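Local coordinates for protein D-aminoacid aminotransferase-like PLP-dependent enzyme (Haemophilus somnus, PDB 3CEB) that probably acts as a pyridoxal-phosphate-dependent 4-amino-4-deoxychorismate lyase of the class IV aminotransferase family, with its cofactor held as a Schiff base on a lysine, at residues R67-H72 and V76-P81; I125-K130 and K152-G157; F90-C95 and I174-L179. All coordinates share one frame; numbering follows the deposited sequence.

Interaction 1: R67-H72 and V76-P81. With SO4 (sulfate ion), chain B.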
loop_
_atom_site.group_PDB
_atom_site.type_symbol
_atom_site.label_atom_id
_atom_site.label_comp_id
_atom_site.label_asym_id
_atom_site.label_seq_id
_atom_site.Cartn_x
_atom_site.Cartn_y
_atom_site.Cartn_z
ATOM N N ARG A 67 0.820 1.208 12.342
ATOM C CA ARG A 67 -0.320 1.728 11.667
ATOM C C ARG A 67 -0.757 3.013 12.335
ATOM O O ARG A 67 -0.958 3.051 13.570
ATOM C CB ARG A 67 -1.430 0.716 11.776
ATOM C CG ARG A 67 -2.621 1.057 10.930
ATOM C CD ARG A 67 -3.738 0.047 11.185
ATOM N NE ARG A 67 -5.030 0.578 10.766
ATOM C CZ ARG A 67 -5.789 -0.002 9.855
ATOM N NH1 ARG A 67 -5.391 -1.132 9.293
ATOM N NH2 ARG A 67 -6.960 0.506 9.538
ATOM N N ILE A 68 -0.894 4.070 11.530
ATOM C CA ILE A 68 -1.405 5.306 12.033
ATOM C C ILE A 68 -2.741 5.589 11.373
ATOM O O ILE A 68 -2.790 5.881 10.186
ATOM C CB ILE A 68 -0.473 6.486 11.776
ATOM C CG1 ILE A 68 0.891 6.264 12.453
ATOM C CG2 ILE A 68 -1.135 7.777 12.320
ATOM C CD1 ILE A 68 1.963 7.351 12.129
ATOM N N ASP A 69 -3.829 5.472 12.138
ATOM C CA ASP A 69 -5.123 5.845 11.629
ATOM C C ASP A 69 -5.314 7.328 11.964
ATOM O O ASP A 69 -4.954 7.764 13.053
ATOM C CB ASP A 69 -6.229 5.030 12.279
ATOM C CG ASP A 69 -6.294 3.595 11.784
ATOM O OD1 ASP A 69 -5.448 2.755 12.168
ATOM O OD2 ASP A 69 -7.250 3.295 11.032
ATOM N N TYR A 70 -5.864 8.123 11.055
ATOM C CA TYR A 70 -6.054 9.538 11.351
ATOM C C TYR A 70 -7.339 10.129 10.797
ATOM O O TYR A 70 -8.011 9.509 9.961
ATOM C CB TYR A 70 -4.882 10.351 10.824
ATOM C CG TYR A 70 -4.690 10.209 9.342
ATOM C CD1 TYR A 70 -4.044 9.127 8.809
ATOM C CD2 TYR A 70 -5.159 11.172 8.479
ATOM C CE1 TYR A 70 -3.866 8.998 7.412
ATOM C CE2 TYR A 70 -4.989 11.067 7.080
ATOM C CZ TYR A 70 -4.351 9.996 6.549
ATOM O OH TYR A 70 -4.194 9.921 5.171
ATOM N N ASN A 71 -7.677 11.307 11.326
ATOM C CA ASN A 71 -8.679 12.155 10.730
ATOM C C ASN A 71 -8.125 13.537 10.597
ATOM O O ASN A 71 -6.904 13.708 10.536
ATOM C CB ASN A 71 -9.986 12.186 11.480
ATOM C CG ASN A 71 -9.836 12.426 12.931
ATOM O OD1 ASN A 71 -9.107 13.286 13.375
ATOM N ND2 ASN A 71 -10.552 11.657 13.687
ATOM N N HIS A 72 -8.983 14.550 10.535
ATOM C CA HIS A 72 -8.442 15.933 10.340
ATOM C C HIS A 72 -7.737 16.518 11.552
ATOM O O HIS A 72 -7.052 17.522 11.425
ATOM C CB HIS A 72 -9.495 16.923 9.831
ATOM C CG HIS A 72 -10.256 17.639 10.908
ATOM N ND1 HIS A 72 -11.417 17.145 11.446
ATOM C CD2 HIS A 72 -10.074 18.857 11.471
ATOM C CE1 HIS A 72 -11.892 18.008 12.327
ATOM N NE2 HIS A 72 -11.105 19.063 12.352
ATOM N N VAL A 76 -4.197 7.751 15.842
ATOM C CA VAL A 76 -3.926 6.649 16.736
ATOM C C VAL A 76 -2.793 5.837 16.098
ATOM O O VAL A 76 -2.792 5.510 14.882
ATOM C CB VAL A 76 -5.183 5.755 16.960
ATOM C CG1 VAL A 76 -4.824 4.496 17.692
ATOM C CG2 VAL A 76 -6.252 6.501 17.771
ATOM N N LEU A 77 -1.795 5.555 16.920
ATOM C CA LEU A 77 -0.681 4.702 16.513
ATOM C C LEU A 77 -0.866 3.400 17.190
ATOM O O LEU A 77 -1.207 3.354 18.338
ATOM C CB LEU A 77 0.654 5.263 16.956
ATOM C CG LEU A 77 1.853 4.323 16.830
ATOM C CD1 LEU A 77 2.228 4.006 15.361
ATOM C CD2 LEU A 77 3.009 4.972 17.537
ATOM N N GLN A 78 -0.632 2.355 16.426
ATOM C CA GLN A 78 -0.699 0.969 16.857
ATOM C C GLN A 78 0.469 0.183 16.269
ATOM O O GLN A 78 0.754 0.285 15.091
ATOM C CB GLN A 78 -1.954 0.335 16.338
ATOM C CG GLN A 78 -3.177 0.626 17.143
ATOM C CD GLN A 78 -4.366 -0.072 16.562
ATOM O OE1 GLN A 78 -4.847 0.306 15.497
ATOM N NE2 GLN A 78 -4.831 -1.107 17.234
ATOM N N CYS A 79 1.127 -0.631 17.079
ATOM C CA CYS A 79 2.286 -1.341 16.576
ATOM C C CYS A 79 2.134 -2.786 16.786
ATOM O O CYS A 79 1.713 -3.182 17.840
ATOM C CB CYS A 79 3.512 -0.876 17.333
ATOM S SG CYS A 79 3.555 0.921 17.520
ATOM N N PHE A 80 2.466 -3.570 15.782
ATOM C CA PHE A 80 2.393 -5.043 15.907
ATOM C C PHE A 80 3.685 -5.684 15.425
ATOM O O PHE A 80 4.343 -5.153 14.537
ATOM C CB PHE A 80 1.288 -5.632 15.025
ATOM C CG PHE A 80 -0.024 -4.965 15.154
ATOM C CD1 PHE A 80 -0.268 -3.780 14.501
ATOM C CD2 PHE A 80 -1.036 -5.546 15.901
ATOM C CE1 PHE A 80 -1.487 -3.159 14.612
ATOM C CE2 PHE A 80 -2.265 -4.936 16.018
ATOM C CZ PHE A 80 -2.499 -3.750 15.383
ATOM N N PRO A 81 4.038 -6.844 15.988
ATOM C CA PRO A 81 5.129 -7.521 15.305
ATOM C C PRO A 81 4.640 -8.015 13.940
ATOM O O PRO A 81 3.426 -8.155 13.703
ATOM C CB PRO A 81 5.450 -8.704 16.222
ATOM C CG PRO A 81 4.224 -8.915 17.072
ATOM C CD PRO A 81 3.547 -7.599 17.163
HETATM S S SO4 B . -13.141 13.856 10.657
HETATM O O1 SO4 B . -12.014 14.791 10.831
HETATM O O2 SO4 B . -14.223 14.483 9.945
HETATM O O3 SO4 B . -12.855 12.668 9.863
HETATM O O4 SO4 B . -13.522 13.464 12.000
HETATM O O HOH W 1 -4.016 2.503 14.385
#
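R67 and V76, with the largest buried areas of this contact, stand beside D69 and Q78 on one face of two antiparallel strands. R67 and Q78 form one hydrogen-bonded pair, in which R67 N reaches Q78 O at 2.9 Å, almost straight (173°), and Q78 N returns to R67 O. D69 and V76 form the next such pair, and V76 O also takes a CA-H···O contact from I68 CA at 3.2 Å. With CG anti to the backbone N (chi1 -171°) and its chain extended to NE, R67 grips the carboxylate of D69 side-on: NE meets OD1 at 2.6 Å and NH2 meets OD2 at 3.2 Å, both close to the guanidinium plane. The strands are the arms of a beta hairpin, 63-70 and 75-82; the second is an outer strand of an antiparallel sheet, and F8 makes a cation-pi contact with R67. Q78 OE1 lies 4.2 Å from D69 OD1, the amide and carboxylate planes 53° apart, and a water bridges them, 2.7 Å from OD1 and 2.6 Å from OE1. On the other face I68 CG1 touches L77 CD1 at 3.9 Å. H72 N and ND1 donate to sulfate O1, probably a crystallisation ion.

Interaction 2: I125-K130 and K152-G157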
loop_
_atom_site.group_PDB
_atom_site.type_symbol
_atom_site.label_atom_id
_atom_site.label_comp_id
_atom_site.label_asym_id
_atom_site.label_seq_id
_atom_site.Cartn_x
_atom_site.Cartn_y
_atom_site.Cartn_z
ATOM N N ILE A 125 -7.151 -7.158 -8.976
ATOM C CA ILE A 125 -8.374 -6.456 -9.343
ATOM C C ILE A 125 -8.313 -5.879 -10.756
ATOM O O ILE A 125 -7.495 -4.994 -11.071
ATOM C CB ILE A 125 -8.688 -5.346 -8.338
ATOM C CG1 ILE A 125 -8.871 -5.938 -6.924
ATOM C CG2 ILE A 125 -9.950 -4.607 -8.765
ATOM C CD1 ILE A 125 -8.781 -4.950 -5.823
ATOM N N ILE A 126 -9.207 -6.390 -11.588
ATOM C CA ILE A 126 -9.361 -5.948 -12.944
ATOM C C ILE A 126 -10.521 -4.979 -12.988
ATOM O O ILE A 126 -11.685 -5.365 -12.825
ATOM C CB ILE A 126 -9.648 -7.132 -13.873
ATOM C CG1 ILE A 126 -8.593 -8.213 -13.626
ATOM C CG2 ILE A 126 -9.660 -6.680 -15.318
ATOM C CD1 ILE A 126 -7.200 -7.659 -13.707
ATOM N N ARG A 127 -10.182 -3.717 -13.232
ATOM C CA ARG A 127 -11.140 -2.632 -13.266
ATOM C C ARG A 127 -11.112 -1.960 -14.624
ATOM O O ARG A 127 -10.096 -1.379 -15.028
ATOM C CB ARG A 127 -10.775 -1.615 -12.182
ATOM C CG ARG A 127 -11.666 -0.377 -12.096
ATOM C CD ARG A 127 -11.070 0.705 -11.207
ATOM N NE ARG A 127 -11.942 1.863 -11.163
ATOM C CZ ARG A 127 -11.968 2.826 -12.081
ATOM N NH1 ARG A 127 -11.138 2.792 -13.096
ATOM N NH2 ARG A 127 -12.811 3.836 -11.983
ATOM N N GLN A 128 -12.245 -2.040 -15.317
ATOM C CA GLN A 128 -12.411 -1.361 -16.586
ATOM C C GLN A 128 -11.295 -1.765 -17.522
ATOM O O GLN A 128 -10.658 -0.924 -18.132
ATOM C CB GLN A 128 -12.444 0.155 -16.359
ATOM C CG GLN A 128 -13.821 0.589 -15.836
ATOM C CD GLN A 128 -13.921 2.056 -15.385
ATOM O OE1 GLN A 128 -13.438 2.969 -16.058
ATOM N NE2 GLN A 128 -14.578 2.276 -14.242
ATOM N N GLY A 129 -11.046 -3.074 -17.550
ATOM C CA GLY A 129 -10.135 -3.745 -18.491
ATOM C C GLY A 129 -8.673 -3.740 -18.067
ATOM O O GLY A 129 -7.805 -4.353 -18.707
ATOM N N LYS A 130 -8.395 -3.043 -16.971
ATOM C CA LYS A 130 -7.021 -2.831 -16.567
ATOM C C LYS A 130 -6.686 -3.561 -15.278
ATOM O O LYS A 130 -7.538 -3.746 -14.400
ATOM C CB LYS A 130 -6.722 -1.318 -16.521
ATOM C CG LYS A 130 -7.303 -0.584 -17.737
ATOM C CD LYS A 130 -6.697 0.736 -18.109
ATOM C CE LYS A 130 -7.821 1.672 -18.645
ATOM N N LYS A 152 -1.928 2.941 -13.847
ATOM C CA LYS A 152 -3.199 3.368 -13.149
ATOM C C LYS A 152 -3.684 2.461 -12.048
ATOM O O LYS A 152 -4.672 1.773 -12.208
ATOM C CB LYS A 152 -4.371 3.446 -14.110
ATOM C CG LYS A 152 -4.774 4.856 -14.428
ATOM C CD LYS A 152 -3.535 5.788 -14.521
ATOM C CE LYS A 152 -3.944 7.241 -14.805
ATOM N NZ LYS A 152 -2.784 8.158 -14.660
ATOM N N PRO A 153 -3.012 2.472 -10.915
ATOM C CA PRO A 153 -3.399 1.567 -9.846
ATOM C C PRO A 153 -4.633 2.103 -9.121
ATOM O O PRO A 153 -5.055 3.215 -9.398
ATOM C CB PRO A 153 -2.205 1.635 -8.927
ATOM C CG PRO A 153 -1.776 3.118 -9.070
ATOM C CD PRO A 153 -1.984 3.447 -10.505
ATOM N N LEU A 154 -5.212 1.348 -8.200
ATOM C CA LEU A 154 -6.318 1.907 -7.440
ATOM C C LEU A 154 -5.676 2.938 -6.529
ATOM O O LEU A 154 -6.092 4.079 -6.491
ATOM C CB LEU A 154 -7.027 0.856 -6.598
ATOM C CG LEU A 154 -7.647 -0.307 -7.347
ATOM C CD1 LEU A 154 -8.369 -1.285 -6.396
ATOM C CD2 LEU A 154 -8.579 0.255 -8.463
ATOM N N LEU A 155 -4.669 2.503 -5.768
ATOM C CA LEU A 155 -3.966 3.397 -4.826
ATOM C C LEU A 155 -2.503 3.580 -5.211
ATOM O O LEU A 155 -1.826 2.617 -5.529
ATOM C CB LEU A 155 -4.015 2.839 -3.382
ATOM C CG LEU A 155 -3.442 3.735 -2.249
ATOM C CD1 LEU A 155 -4.142 5.087 -2.154
ATOM C CD2 LEU A 155 -3.490 3.038 -0.897
ATOM N N GLU A 156 -2.008 4.802 -5.161
ATOM C CA GLU A 156 -0.598 5.019 -5.362
ATOM C C GLU A 156 0.186 4.679 -4.097
ATOM O O GLU A 156 0.357 5.506 -3.175
ATOM C CB GLU A 156 -0.337 6.456 -5.755
ATOM C CG GLU A 156 -0.797 6.765 -7.145
ATOM C CD GLU A 156 -0.560 8.188 -7.497
ATOM O OE1 GLU A 156 0.187 8.861 -6.788
ATOM O OE2 GLU A 156 -1.111 8.645 -8.490
ATOM N N GLY A 157 0.708 3.469 -4.067
ATOM C CA GLY A 157 1.438 3.012 -2.884
ATOM C C GLY A 157 2.719 3.759 -2.564
ATOM O O GLY A 157 3.380 4.330 -3.444
#
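The backbones of 125-130 and 152-157 stay well apart, with the CA atoms of I125 and L154 8.8 Å from each other and no hydrogen bond between the segments, which leaves the meeting to side chains. L154 bridges the distance with its two methyls, which divide between two partners: CD1 touches I125 CD1 at 3.7 Å, while CD2 touches R127 CD, also at 3.7 Å. The isoleucine and leucine side chains cross at about a right angle, methyl against methyl. R127 offers the aliphatic part of its extended chain rather than its charge, and its NE makes a weak hydrogen bond to I98 O beyond the contact. I125 is buried, R127 and L154 only partly so. D133 fixes the loop that carries L154, since its carboxylate oxygens accept from the backbone N of L154 and of L155. The arrangement joins the end of strand 122-127, where a type I' turn from R127 to K130 makes a tight beta hairpin with strand 130-131, to the loop leading into helix 158-165, with G157 at the N-cap.

Interaction 3: F90-C95 and I174-L179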
loop_
_atom_site.group_PDB
_atom_site.type_symbol
_atom_site.label_atom_id
_atom_site.label_comp_id
_atom_site.label_asym_id
_atom_site.label_seq_id
_atom_site.Cartn_x
_atom_site.Cartn_y
_atom_site.Cartn_z
ATOM N N PHE A 90 -2.189 -15.283 -7.656
ATOM C CA PHE A 90 -3.154 -14.166 -7.654
ATOM C C PHE A 90 -4.397 -14.432 -8.484
ATOM O O PHE A 90 -4.311 -14.661 -9.660
ATOM C CB PHE A 90 -2.464 -12.902 -8.182
ATOM C CG PHE A 90 -1.301 -12.454 -7.338
ATOM C CD1 PHE A 90 -0.069 -13.012 -7.488
ATOM C CD2 PHE A 90 -1.456 -11.480 -6.389
ATOM C CE1 PHE A 90 0.973 -12.613 -6.704
ATOM C CE2 PHE A 90 -0.417 -11.080 -5.626
ATOM C CZ PHE A 90 0.792 -11.643 -5.775
ATOM N N LYS A 91 -5.552 -14.371 -7.841
ATOM C CA LYS A 91 -6.832 -14.590 -8.520
ATOM C C LYS A 91 -7.375 -13.329 -9.178
ATOM O O LYS A 91 -7.580 -12.308 -8.518
ATOM C CB LYS A 91 -7.883 -15.152 -7.557
ATOM C CG LYS A 91 -9.238 -15.424 -8.219
ATOM C CD LYS A 91 -9.214 -16.427 -9.383
ATOM C CE LYS A 91 -9.890 -17.752 -8.993
ATOM N NZ LYS A 91 -9.985 -18.676 -10.176
ATOM N N PRO A 92 -7.618 -13.398 -10.495
ATOM C CA PRO A 92 -8.189 -12.198 -11.104
ATOM C C PRO A 92 -9.626 -12.004 -10.621
ATOM O O PRO A 92 -10.406 -12.948 -10.630
ATOM C CB PRO A 92 -8.136 -12.495 -12.617
ATOM C CG PRO A 92 -7.381 -13.736 -12.777
ATOM C CD PRO A 92 -7.322 -14.446 -11.482
ATOM N N VAL A 93 -9.943 -10.798 -10.158
ATOM C CA VAL A 93 -11.285 -10.493 -9.685
ATOM C C VAL A 93 -11.777 -9.272 -10.473
ATOM O O VAL A 93 -11.084 -8.274 -10.604
ATOM C CB VAL A 93 -11.295 -10.290 -8.126
ATOM C CG1 VAL A 93 -12.661 -9.888 -7.640
ATOM C CG2 VAL A 93 -10.894 -11.555 -7.444
ATOM N N PHE A 94 -12.973 -9.369 -11.027
ATOM C CA PHE A 94 -13.491 -8.316 -11.900
ATOM C C PHE A 94 -14.395 -7.372 -11.151
ATOM O O PHE A 94 -15.433 -7.745 -10.623
ATOM C CB PHE A 94 -14.193 -8.943 -13.124
ATOM C CG PHE A 94 -13.264 -9.728 -13.963
ATOM C CD1 PHE A 94 -12.528 -9.110 -14.949
ATOM C CD2 PHE A 94 -13.029 -11.061 -13.690
ATOM C CE1 PHE A 94 -11.608 -9.827 -15.685
ATOM C CE2 PHE A 94 -12.131 -11.784 -14.418
ATOM C CZ PHE A 94 -11.407 -11.170 -15.417
ATOM N N CYS A 95 -13.971 -6.132 -11.092
ATOM C CA CYS A 95 -14.725 -5.122 -10.406
ATOM C C CYS A 95 -14.524 -3.733 -11.009
ATOM O O CYS A 95 -13.502 -3.091 -10.816
ATOM C CB CYS A 95 -14.304 -5.134 -8.964
ATOM S SG CYS A 95 -15.165 -3.929 -7.972
ATOM N N ILE A 174 -1.354 -1.612 -18.258
ATOM C CA ILE A 174 -1.461 -3.069 -18.372
ATOM C C ILE A 174 -2.888 -3.527 -18.451
ATOM O O ILE A 174 -3.610 -3.539 -17.472
ATOM C CB ILE A 174 -0.846 -3.803 -17.162
ATOM C CG1 ILE A 174 0.638 -3.465 -17.004
ATOM C CG2 ILE A 174 -1.017 -5.303 -17.313
ATOM C CD1 ILE A 174 1.270 -4.065 -15.703
ATOM N N PHE A 175 -3.296 -3.927 -19.631
ATOM C CA PHE A 175 -4.651 -4.458 -19.810
ATOM C C PHE A 175 -4.630 -5.872 -19.370
ATOM O O PHE A 175 -3.582 -6.492 -19.363
ATOM C CB PHE A 175 -5.116 -4.392 -21.259
ATOM C CG PHE A 175 -5.320 -3.007 -21.748
ATOM C CD1 PHE A 175 -4.275 -2.291 -22.292
ATOM C CD2 PHE A 175 -6.553 -2.402 -21.666
ATOM C CE1 PHE A 175 -4.462 -0.986 -22.729
ATOM C CE2 PHE A 175 -6.735 -1.099 -22.122
ATOM C CZ PHE A 175 -5.687 -0.392 -22.634
ATOM N N PHE A 176 -5.798 -6.377 -19.005
ATOM C CA PHE A 176 -5.920 -7.748 -18.583
ATOM C C PHE A 176 -5.392 -8.705 -19.645
ATOM O O PHE A 176 -4.774 -9.741 -19.359
ATOM C CB PHE A 176 -7.367 -8.040 -18.298
ATOM C CG PHE A 176 -7.596 -9.439 -17.859
ATOM C CD1 PHE A 176 -6.980 -9.909 -16.696
ATOM C CD2 PHE A 176 -8.384 -10.300 -18.612
ATOM C CE1 PHE A 176 -7.166 -11.217 -16.280
ATOM C CE2 PHE A 176 -8.583 -11.592 -18.205
ATOM C CZ PHE A 176 -7.982 -12.058 -17.036
ATOM N N GLU A 177 -5.600 -8.326 -20.884
ATOM C CA GLU A 177 -5.165 -9.149 -21.999
ATOM C C GLU A 177 -3.651 -9.260 -22.049
ATOM O O GLU A 177 -3.074 -10.131 -22.707
ATOM C CB GLU A 177 -5.633 -8.506 -23.289
ATOM C CG GLU A 177 -7.106 -8.260 -23.327
ATOM C CD GLU A 177 -7.810 -9.486 -23.801
ATOM O OE1 GLU A 177 -7.239 -10.599 -23.613
ATOM O OE2 GLU A 177 -8.907 -9.341 -24.406
ATOM N N ASP A 178 -3.016 -8.328 -21.376
ATOM C CA ASP A 178 -1.559 -8.224 -21.369
ATOM C C ASP A 178 -0.897 -9.222 -20.426
ATOM O O ASP A 178 0.299 -9.412 -20.505
ATOM C CB ASP A 178 -1.099 -6.810 -20.977
ATOM C CG ASP A 178 -1.321 -5.786 -22.094
ATOM O OD1 ASP A 178 -1.234 -6.136 -23.298
ATOM O OD2 ASP A 178 -1.542 -4.615 -21.746
ATOM N N LEU A 179 -1.658 -9.865 -19.552
ATOM C CA LEU A 179 -1.012 -10.719 -18.552
ATOM C C LEU A 179 -0.197 -11.773 -19.290
ATOM O O LEU A 179 0.824 -12.231 -18.818
ATOM C CB LEU A 179 -2.018 -11.351 -17.579
ATOM C CG LEU A 179 -2.622 -10.370 -16.567
ATOM C CD1 LEU A 179 -3.725 -11.002 -15.691
ATOM C CD2 LEU A 179 -1.497 -9.798 -15.726
#
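An edge strand of a mixed sheet, 90-94, is met here by a 3-10 segment that begins at F176, in the loop between strands 170-172 and 185-188, and the meeting is made by aromatic and proline side chains. F94 and F176 form a T-shaped, edge-to-face pair: the CZ end of the F94 ring points at a face of F176, with centroids 5.3 Å apart and planes at 81°. The approach is displaced from the ring centre toward the rim, so that F94 CZ comes 3.9 Å from F176 CZ and stands almost as close to CE2. F176 is put there by its first torsion, with CG anti to the backbone N (chi1 180°), which carries the ring away from the 3-10 segment and across to the strand. P92, two residues before F94, brings CB to 4.0 Å from F176 CE1, and the ring of F176 therefore spans two residues of the same strand. Strand 90-94 runs parallel to 122-127 in this sheet, and I126 of that neighbour packs against both F94 and F176. Local bonds brace the start of the 3-10 segment: F175 N donates to D178 OD2 at 2.8 Å, arriving on the anti side and 33° out of the carboxylate plane, while F175 O accepts from D178 N. A further backbone bond, from L179 N to F176 O, lies within the 3-10 segment. No hydrogen bond crosses between 90-95 and 174-179, and F94 is exposed.

Interaction 1 is partly buried and lies across the chain's centre from the other two, its centre about 25 Å from that of interaction 2 and about 32 Å from that of interaction 3. It alone joins its two segments by backbone hydrogen bonds, as paired strands must. Interactions 2 and 3 have centres about 9 Å apart, and each has one segment in the same sheet, 122-127 beside 90-94. Both rely on side-chain packing: aliphatic and partly buried in interaction 2, aromatic and at the surface in interaction 3. Probable hydrogen bonds from I126 N to V93 O and from F176 N to G129 O tie these two together.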